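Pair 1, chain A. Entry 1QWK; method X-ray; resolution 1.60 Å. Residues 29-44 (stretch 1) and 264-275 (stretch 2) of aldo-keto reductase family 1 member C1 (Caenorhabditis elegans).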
# COMPACT_ATOMS: atom_id res chain seq x y z
N ALA A 29 0.95 7.57 18.15
CA ALA A 29 0.88 6.73 19.34
C ALA A 29 0.45 5.30 19.02
O ALA A 29 1.02 4.34 19.53
CB ALA A 29 -0.07 7.35 20.36
N GLU A 30 -0.57 5.17 18.17
CA GLU A 30 -1.08 3.86 17.79
C GLU A 30 -0.09 3.09 16.91
O GLU A 30 0.02 1.86 17.03
CB GLU A 30 -2.39 4.01 17.01
CG GLU A 30 -3.51 4.71 17.76
CD GLU A 30 -4.73 4.96 16.89
OE1 GLU A 30 -4.59 5.64 15.85
OE2 GLU A 30 -5.83 4.48 17.24
N VAL A 31 0.63 3.80 16.05
CA VAL A 31 1.56 3.14 15.15
C VAL A 31 2.74 2.46 15.83
O VAL A 31 3.21 1.42 15.37
CB VAL A 31 2.10 4.12 14.08
CG1 VAL A 31 3.19 5.01 14.67
CG2 VAL A 31 2.63 3.34 12.89
N ILE A 32 3.22 3.03 16.93
CA ILE A 32 4.34 2.40 17.62
C ILE A 32 3.95 1.00 18.09
O ILE A 32 4.66 0.03 17.82
CB ILE A 32 4.78 3.24 18.83
CG1 ILE A 32 5.38 4.56 18.35
CG2 ILE A 32 5.80 2.46 19.66
CD1 ILE A 32 5.72 5.53 19.47
N THR A 33 2.81 0.89 18.77
CA THR A 33 2.33 -0.40 19.25
C THR A 33 2.01 -1.33 18.08
O THR A 33 2.27 -2.53 18.14
CB THR A 33 1.04 -0.23 20.09
OG1 THR A 33 1.30 0.65 21.19
CG2 THR A 33 0.58 -1.58 20.62
N ALA A 34 1.45 -0.76 17.02
CA ALA A 34 1.10 -1.54 15.83
C ALA A 34 2.34 -2.11 15.14
O ALA A 34 2.36 -3.28 14.77
CB ALA A 34 0.31 -0.67 14.85
N VAL A 35 3.37 -1.29 14.98
CA VAL A 35 4.59 -1.73 14.32
C VAL A 35 5.26 -2.85 15.11
O VAL A 35 5.61 -3.89 14.55
CB VAL A 35 5.59 -0.56 14.13
CG1 VAL A 35 6.93 -1.08 13.66
CG2 VAL A 35 5.03 0.43 13.11
N LYS A 36 5.42 -2.66 16.42
CA LYS A 36 6.06 -3.68 17.24
C LYS A 36 5.28 -4.98 17.27
O LYS A 36 5.86 -6.07 17.24
CB LYS A 36 6.27 -3.15 18.66
CG LYS A 36 7.10 -1.88 18.70
CD LYS A 36 7.41 -1.42 20.13
CE LYS A 36 8.41 -2.34 20.80
NZ LYS A 36 8.72 -1.89 22.19
N THR A 37 3.96 -4.88 17.31
CA THR A 37 3.11 -6.07 17.32
C THR A 37 3.26 -6.82 16.00
O THR A 37 3.38 -8.05 15.97
CB THR A 37 1.63 -5.70 17.51
OG1 THR A 37 1.46 -5.06 18.78
CG2 THR A 37 0.76 -6.95 17.46
N ALA A 38 3.25 -6.07 14.90
CA ALA A 38 3.36 -6.66 13.57
C ALA A 38 4.70 -7.36 13.38
O ALA A 38 4.76 -8.50 12.91
CB ALA A 38 3.17 -5.59 12.51
N VAL A 39 5.79 -6.68 13.73
CA VAL A 39 7.11 -7.27 13.56
C VAL A 39 7.27 -8.52 14.43
O VAL A 39 7.84 -9.52 13.99
CB VAL A 39 8.22 -6.25 13.89
CG1 VAL A 39 9.59 -6.92 13.84
CG2 VAL A 39 8.17 -5.11 12.88
N LYS A 40 6.78 -8.47 15.67
CA LYS A 40 6.90 -9.63 16.54
C LYS A 40 6.04 -10.78 16.02
O LYS A 40 6.32 -11.94 16.31
CB LYS A 40 6.50 -9.27 17.97
CG LYS A 40 7.45 -8.30 18.65
CD LYS A 40 6.90 -7.87 19.99
CE LYS A 40 7.82 -6.87 20.67
NZ LYS A 40 7.25 -6.41 21.97
N ALA A 41 5.01 -10.45 15.25
CA ALA A 41 4.12 -11.46 14.69
C ALA A 41 4.69 -12.10 13.42
O ALA A 41 4.30 -13.20 13.05
CB ALA A 41 2.75 -10.84 14.38
N GLY A 42 5.61 -11.40 12.76
CA GLY A 42 6.21 -11.94 11.56
C GLY A 42 6.27 -10.98 10.39
O GLY A 42 6.94 -11.25 9.39
N TYR A 43 5.57 -9.85 10.49
CA TYR A 43 5.58 -8.85 9.42
C TYR A 43 6.99 -8.32 9.24
O TYR A 43 7.67 -8.03 10.22
CB TYR A 43 4.68 -7.67 9.77
CG TYR A 43 3.20 -7.93 9.67
CD1 TYR A 43 2.45 -7.40 8.63
CD2 TYR A 43 2.53 -8.63 10.67
CE1 TYR A 43 1.06 -7.54 8.58
CE2 TYR A 43 1.14 -8.78 10.64
CZ TYR A 43 0.42 -8.23 9.60
OH TYR A 43 -0.96 -8.33 9.59
N ARG A 44 7.42 -8.16 7.99
CA ARG A 44 8.75 -7.65 7.73
C ARG A 44 8.74 -6.44 6.81
O ARG A 44 9.79 -6.00 6.34
CB ARG A 44 9.64 -8.77 7.16
CG ARG A 44 9.97 -9.84 8.20
CD ARG A 44 10.89 -9.28 9.28
NE ARG A 44 11.20 -10.26 10.32
CZ ARG A 44 10.44 -10.50 11.39
NH1 ARG A 44 9.31 -9.83 11.57
NH2 ARG A 44 10.82 -11.41 12.28
N SER A 264 -5.37 -2.77 9.34
CA SER A 264 -5.71 -3.07 10.73
C SER A 264 -4.66 -2.55 11.71
O SER A 264 -3.46 -2.66 11.45
CB SER A 264 -5.87 -4.58 10.90
OG SER A 264 -6.89 -5.08 10.04
N ILE A 265 -5.11 -1.98 12.82
CA ILE A 265 -4.21 -1.45 13.84
C ILE A 265 -4.40 -2.17 15.17
O ILE A 265 -3.58 -2.05 16.08
CB ILE A 265 -4.44 0.06 14.07
CG1 ILE A 265 -5.84 0.30 14.63
CG2 ILE A 265 -4.27 0.81 12.76
CD1 ILE A 265 -6.11 1.74 15.00
N GLN A 266 -5.50 -2.91 15.28
CA GLN A 266 -5.80 -3.66 16.50
C GLN A 266 -4.92 -4.90 16.55
O GLN A 266 -4.76 -5.60 15.55
CB GLN A 266 -7.27 -4.05 16.51
CG GLN A 266 -8.22 -2.87 16.62
CD GLN A 266 -9.66 -3.25 16.31
OE1 GLN A 266 -10.02 -3.45 15.15
NE2 GLN A 266 -10.48 -3.35 17.35
N GLU A 267 -4.36 -5.18 17.73
CA GLU A 267 -3.48 -6.33 17.93
C GLU A 267 -4.02 -7.64 17.38
O GLU A 267 -3.31 -8.36 16.67
CB GLU A 267 -3.17 -6.49 19.42
CG GLU A 267 -2.32 -7.71 19.76
CD GLU A 267 -1.93 -7.77 21.23
OE1 GLU A 267 -2.83 -7.71 22.09
OE2 GLU A 267 -0.72 -7.89 21.51
N ASN A 268 -5.26 -7.96 17.69
CA ASN A 268 -5.86 -9.21 17.22
C ASN A 268 -6.04 -9.25 15.71
O ASN A 268 -5.89 -10.30 15.09
CB ASN A 268 -7.20 -9.46 17.91
CG ASN A 268 -7.04 -9.77 19.38
OD1 ASN A 268 -6.29 -10.68 19.75
ND2 ASN A 268 -7.75 -9.03 20.22
N ARG A 269 -6.37 -8.11 15.11
CA ARG A 269 -6.55 -8.07 13.67
C ARG A 269 -5.21 -8.15 12.95
O ARG A 269 -5.10 -8.78 11.90
CB ARG A 269 -7.32 -6.82 13.26
CG ARG A 269 -8.69 -6.73 13.93
CD ARG A 269 -9.65 -5.90 13.12
NE ARG A 269 -10.92 -5.71 13.83
CZ ARG A 269 -12.02 -5.22 13.27
NH1 ARG A 269 -12.01 -4.85 12.00
NH2 ARG A 269 -13.12 -5.08 14.00
N ILE A 270 -4.20 -7.50 13.51
CA ILE A 270 -2.86 -7.54 12.92
C ILE A 270 -2.39 -8.99 12.88
O ILE A 270 -1.80 -9.44 11.90
CB ILE A 270 -1.85 -6.68 13.73
CG1 ILE A 270 -2.21 -5.19 13.58
CG2 ILE A 270 -0.42 -6.94 13.24
CD1 ILE A 270 -1.36 -4.26 14.42
N LYS A 271 -2.66 -9.73 13.95
CA LYS A 271 -2.26 -11.13 14.01
C LYS A 271 -3.10 -11.97 13.06
O LYS A 271 -2.59 -12.87 12.39
CB LYS A 271 -2.40 -11.66 15.43
CG LYS A 271 -1.39 -11.08 16.42
CD LYS A 271 -1.60 -11.67 17.80
CE LYS A 271 -0.59 -11.14 18.81
NZ LYS A 271 -0.87 -11.68 20.17
N GLU A 272 -4.40 -11.67 12.99
CA GLU A 272 -5.32 -12.40 12.12
C GLU A 272 -4.93 -12.26 10.65
O GLU A 272 -4.90 -13.24 9.92
CB GLU A 272 -6.74 -11.88 12.31
CG GLU A 272 -7.80 -12.68 11.55
CD GLU A 272 -9.13 -11.95 11.45
OE1 GLU A 272 -9.55 -11.32 12.44
OE2 GLU A 272 -9.78 -12.03 10.38
N ASN A 273 -4.64 -11.03 10.22
CA ASN A 273 -4.30 -10.78 8.83
C ASN A 273 -3.01 -11.47 8.37
O ASN A 273 -2.81 -11.66 7.17
CB ASN A 273 -4.18 -9.27 8.57
CG ASN A 273 -5.48 -8.52 8.81
OD1 ASN A 273 -6.57 -9.09 8.70
ND2 ASN A 273 -5.38 -7.24 9.13
N PHE A 274 -2.15 -11.85 9.31
CA PHE A 274 -0.89 -12.51 8.96
C PHE A 274 -1.07 -14.01 8.72
O PHE A 274 -0.22 -14.65 8.10
CB PHE A 274 0.15 -12.29 10.06
CG PHE A 274 1.55 -12.66 9.65
CD1 PHE A 274 2.26 -11.87 8.74
CD2 PHE A 274 2.16 -13.80 10.17
CE1 PHE A 274 3.55 -12.21 8.35
CE2 PHE A 274 3.46 -14.15 9.78
CZ PHE A 274 4.15 -13.35 8.87
N GLU A 275 -2.17 -14.56 9.22
CA GLU A 275 -2.43 -16.00 9.08
C GLU A 275 -3.07 -16.35 7.75
O GLU A 275 -4.18 -16.85 7.69
CB GLU A 275 -3.33 -16.47 10.23
CG GLU A 275 -2.72 -16.23 11.60
CD GLU A 275 -1.41 -16.97 11.78
OE1 GLU A 275 -1.42 -18.22 11.73
OE2 GLU A 275 -0.37 -16.30 11.98
O HOH W 1 -2.68 -5.86 9.61

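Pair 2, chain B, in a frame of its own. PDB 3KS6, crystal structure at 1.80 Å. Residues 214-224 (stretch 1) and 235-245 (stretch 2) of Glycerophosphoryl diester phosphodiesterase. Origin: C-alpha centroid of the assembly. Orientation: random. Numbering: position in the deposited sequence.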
# COMPACT_ATOMS: atom_id res chain seq x y z
N THR B 214 -5.53 -14.81 -2.80
CA THR B 214 -6.35 -15.98 -3.17
C THR B 214 -7.75 -15.96 -2.55
O THR B 214 -7.99 -15.26 -1.56
CB THR B 214 -5.67 -17.29 -2.68
OG1 THR B 214 -5.78 -17.37 -1.25
CG2 THR B 214 -4.17 -17.34 -3.08
N PRO B 215 -8.70 -16.74 -3.10
CA PRO B 215 -10.01 -16.78 -2.53
C PRO B 215 -10.05 -17.12 -1.08
O PRO B 215 -10.85 -16.52 -0.35
CB PRO B 215 -10.73 -17.88 -3.35
CG PRO B 215 -10.05 -17.87 -4.63
CD PRO B 215 -8.62 -17.56 -4.33
N SER B 216 -9.25 -18.09 -0.64
CA SER B 216 -9.26 -18.49 0.76
C SER B 216 -8.77 -17.34 1.65
O SER B 216 -9.32 -17.11 2.73
CB SER B 216 -8.41 -19.75 1.00
OG SER B 216 -7.17 -19.64 0.33
N GLN B 217 -7.73 -16.66 1.20
CA GLN B 217 -7.17 -15.52 1.97
C GLN B 217 -8.14 -14.34 2.04
O GLN B 217 -8.33 -13.75 3.08
CB GLN B 217 -5.88 -15.06 1.31
CG GLN B 217 -4.71 -15.94 1.60
CD GLN B 217 -3.51 -15.57 0.80
OE1 GLN B 217 -3.61 -15.11 -0.35
NE2 GLN B 217 -2.33 -15.76 1.41
N ILE B 218 -8.72 -14.00 0.90
CA ILE B 218 -9.74 -12.98 0.83
C ILE B 218 -10.92 -13.32 1.73
O ILE B 218 -11.36 -12.48 2.52
CB ILE B 218 -10.22 -12.73 -0.62
CG1 ILE B 218 -9.09 -12.13 -1.49
CG2 ILE B 218 -11.49 -11.84 -0.62
CD1 ILE B 218 -9.34 -12.19 -2.99
N THR B 219 -11.41 -14.56 1.65
CA THR B 219 -12.55 -14.99 2.48
C THR B 219 -12.19 -14.99 3.97
O THR B 219 -12.99 -14.63 4.83
CB THR B 219 -13.06 -16.39 2.03
OG1 THR B 219 -13.58 -16.30 0.70
CG2 THR B 219 -14.11 -16.90 3.00
N LYS B 220 -10.93 -15.33 4.29
CA LYS B 220 -10.50 -15.29 5.68
C LYS B 220 -10.58 -13.84 6.21
O LYS B 220 -11.07 -13.59 7.31
CB LYS B 220 -9.09 -15.83 5.82
CG LYS B 220 -8.46 -15.66 7.16
CD LYS B 220 -7.04 -16.22 7.10
CE LYS B 220 -6.33 -16.02 8.41
NZ LYS B 220 -4.96 -16.62 8.34
N ALA B 221 -10.07 -12.91 5.42
CA ALA B 221 -10.10 -11.47 5.75
C ALA B 221 -11.55 -10.98 5.99
O ALA B 221 -11.85 -10.29 6.99
CB ALA B 221 -9.39 -10.66 4.60
N LEU B 222 -12.45 -11.36 5.08
CA LEU B 222 -13.87 -11.01 5.21
C LEU B 222 -14.53 -11.66 6.42
O LEU B 222 -15.24 -10.99 7.15
CB LEU B 222 -14.63 -11.31 3.91
CG LEU B 222 -14.22 -10.57 2.63
CD1 LEU B 222 -14.79 -11.24 1.35
CD2 LEU B 222 -14.62 -9.05 2.71
N ASP B 223 -14.26 -12.95 6.64
CA ASP B 223 -14.75 -13.69 7.81
C ASP B 223 -14.23 -13.11 9.10
O ASP B 223 -14.96 -13.03 10.06
CB ASP B 223 -14.33 -15.18 7.77
CG ASP B 223 -15.15 -16.00 6.77
OD1 ASP B 223 -16.18 -15.48 6.27
OD2 ASP B 223 -14.74 -17.14 6.50
N LEU B 224 -12.96 -12.73 9.14
CA LEU B 224 -12.42 -12.08 10.35
C LEU B 224 -13.00 -10.69 10.63
O LEU B 224 -13.04 -10.26 11.79
CB LEU B 224 -10.89 -12.02 10.28
CG LEU B 224 -10.14 -13.32 10.52
CD1 LEU B 224 -8.65 -13.09 10.36
CD2 LEU B 224 -10.46 -13.87 11.92
N THR B 235 -10.70 -7.54 -8.47
CA THR B 235 -11.95 -7.91 -9.12
C THR B 235 -12.59 -9.07 -8.36
O THR B 235 -13.76 -9.02 -8.02
CB THR B 235 -11.72 -8.21 -10.61
OG1 THR B 235 -11.20 -7.03 -11.27
CG2 THR B 235 -13.03 -8.66 -11.27
N LEU B 236 -11.79 -10.08 -8.02
CA LEU B 236 -12.23 -11.23 -7.23
C LEU B 236 -12.62 -10.83 -5.84
O LEU B 236 -13.62 -11.30 -5.33
CB LEU B 236 -11.12 -12.31 -7.17
CG LEU B 236 -11.38 -13.53 -6.26
CD1 LEU B 236 -12.60 -14.32 -6.78
CD2 LEU B 236 -10.15 -14.42 -6.13
N ALA B 237 -11.85 -9.95 -5.22
CA ALA B 237 -12.13 -9.51 -3.87
C ALA B 237 -13.49 -8.81 -3.81
O ALA B 237 -14.25 -9.02 -2.87
CB ALA B 237 -11.04 -8.56 -3.36
N ILE B 238 -13.77 -7.97 -4.79
CA ILE B 238 -15.07 -7.27 -4.85
C ILE B 238 -16.19 -8.28 -4.93
O ILE B 238 -17.19 -8.17 -4.21
CB ILE B 238 -15.12 -6.28 -6.00
CG1 ILE B 238 -14.21 -5.09 -5.65
CG2 ILE B 238 -16.57 -5.77 -6.26
CD1 ILE B 238 -13.91 -4.11 -6.78
N ALA B 239 -16.04 -9.27 -5.81
CA ALA B 239 -17.05 -10.35 -6.00
C ALA B 239 -17.29 -11.14 -4.73
O ALA B 239 -18.44 -11.38 -4.32
CB ALA B 239 -16.61 -11.29 -7.10
N LEU B 240 -16.20 -11.58 -4.10
CA LEU B 240 -16.32 -12.33 -2.85
C LEU B 240 -16.94 -11.51 -1.75
O LEU B 240 -17.73 -12.04 -0.94
CB LEU B 240 -14.93 -12.83 -2.41
CG LEU B 240 -14.36 -14.00 -3.18
CD1 LEU B 240 -12.95 -14.33 -2.75
CD2 LEU B 240 -15.30 -15.21 -2.95
N ARG B 241 -16.62 -10.21 -1.68
CA ARG B 241 -17.19 -9.38 -0.62
C ARG B 241 -18.71 -9.21 -0.84
O ARG B 241 -19.49 -9.33 0.09
CB ARG B 241 -16.49 -8.02 -0.53
CG ARG B 241 -17.02 -7.16 0.57
CD ARG B 241 -16.28 -5.86 0.75
NE ARG B 241 -16.43 -4.99 -0.41
CZ ARG B 241 -15.89 -3.78 -0.50
NH1 ARG B 241 -15.17 -3.29 0.49
NH2 ARG B 241 -16.04 -3.06 -1.59
N THR B 242 -19.12 -8.96 -2.08
CA THR B 242 -20.54 -8.84 -2.41
C THR B 242 -21.34 -10.09 -1.97
O THR B 242 -22.38 -9.99 -1.32
CB THR B 242 -20.73 -8.52 -3.88
OG1 THR B 242 -20.25 -7.20 -4.12
CG2 THR B 242 -22.20 -8.63 -4.29
N GLU B 243 -20.80 -11.24 -2.30
CA GLU B 243 -21.35 -12.54 -1.91
C GLU B 243 -21.37 -12.68 -0.39
O GLU B 243 -22.40 -13.10 0.19
CB GLU B 243 -20.47 -13.59 -2.61
CG GLU B 243 -20.70 -15.05 -2.35
CD GLU B 243 -19.56 -15.87 -2.99
OE1 GLU B 243 -18.81 -16.51 -2.23
OE2 GLU B 243 -19.39 -15.80 -4.24
N HIS B 244 -20.29 -12.27 0.28
CA HIS B 244 -20.18 -12.33 1.76
C HIS B 244 -21.28 -11.47 2.44
O HIS B 244 -21.87 -11.86 3.46
CB HIS B 244 -18.79 -11.84 2.21
CG HIS B 244 -18.39 -12.30 3.58
ND1 HIS B 244 -18.73 -11.62 4.72
CD2 HIS B 244 -17.67 -13.38 3.98
CE1 HIS B 244 -18.26 -12.26 5.78
NE2 HIS B 244 -17.61 -13.34 5.36
N ARG B 245 -21.50 -10.28 1.89
CA ARG B 245 -22.48 -9.35 2.37
C ARG B 245 -23.91 -9.95 2.25
O ARG B 245 -24.71 -9.77 3.16
CB ARG B 245 -22.40 -8.04 1.62
CG ARG B 245 -21.22 -7.19 2.02
CD ARG B 245 -21.02 -6.09 1.06
NE ARG B 245 -20.01 -5.15 1.52
CZ ARG B 245 -19.67 -4.06 0.84
NH1 ARG B 245 -20.20 -3.79 -0.35
NH2 ARG B 245 -18.77 -3.24 1.35

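Both pairs set two helices side by side, running in roughly the same direction. The axes cross at -34° in pair 1 and -43° in pair 2, with closest approaches of 9.6 and 10.0 Å. Superposed on 14 central residues, the backbones agree to 0.5 Å.

The central matched position is Ile A270 and Leu B240. Both point toward the other helix, and their side-chain centres lie 0.7 Å apart. Leu B240 is a knob among Pro B215, Ile B218, Thr B219 and Leu B222. At the matched positions Ile A270 has smaller neighbours. Its CD1 lies 4.0 Å from Ala A34 CB, and its CG2 lies 3.9 Å from Ala A38 CB. Tyr A43, which has no counterpart, also packs against it, CE2 to Ile A270 CG2 3.5 Å.

Ala A34 matches Pro B215. The proline CB is 4.2 Å from Leu B240 CD1, and its ring also reaches Leu B236, with CG 3.8 Å from CD2. Leu B236 matches Gln A266, which points away and makes no contact. The neighbouring Ile A265, which has no counterpart, points toward the first helix instead.

Thr A37 matches Ile B218, and both point toward the partner. Thr A37 turns its methyl to the aliphatic part of Glu A267, CG2 to CG 3.9 Å. Its hydroxyl is used within its own helix, where OG1 donates to Thr A33 O at 2.7 Å. Ile B218 has a longer reach. Its CG2 is 3.6 Å from Leu B240 CD1, and its CD1 is 4.0 Å from Ala B237 CB. Ala B237 matches Glu A267, so a long side chain on one helix faces a short one on the other in each pair.

Ala A41 matches Leu B222, and Phe A274 matches His B244. All four point toward the partner. In pair 2, Leu B222 CB sits over the face of the His B244 ring, 3.8 Å from its centroid. In pair 1 the ring of Phe A274 approaches backbone instead: CE2 is 3.5 Å from Ala A41 O, and CZ is 3.5 Å from Gly A42 C.

Gly A42 matches Asp B223. The first helix of pair 1 has ended, and Gly A42 has positive phi. A CB there would fall 2.6 Å from Phe A274 CE2, a clash. Asp B223 is still helical, and its OD1 accepts a hydrogen bond from His B244 NE2 at 2.7 Å. Pair 1 makes its hydrogen bond across the stretches through Tyr A43, in the loop after the first helix. Its OH donates to Ile A270 O at 2.7 Å, while its ring lies obliquely against Phe A274.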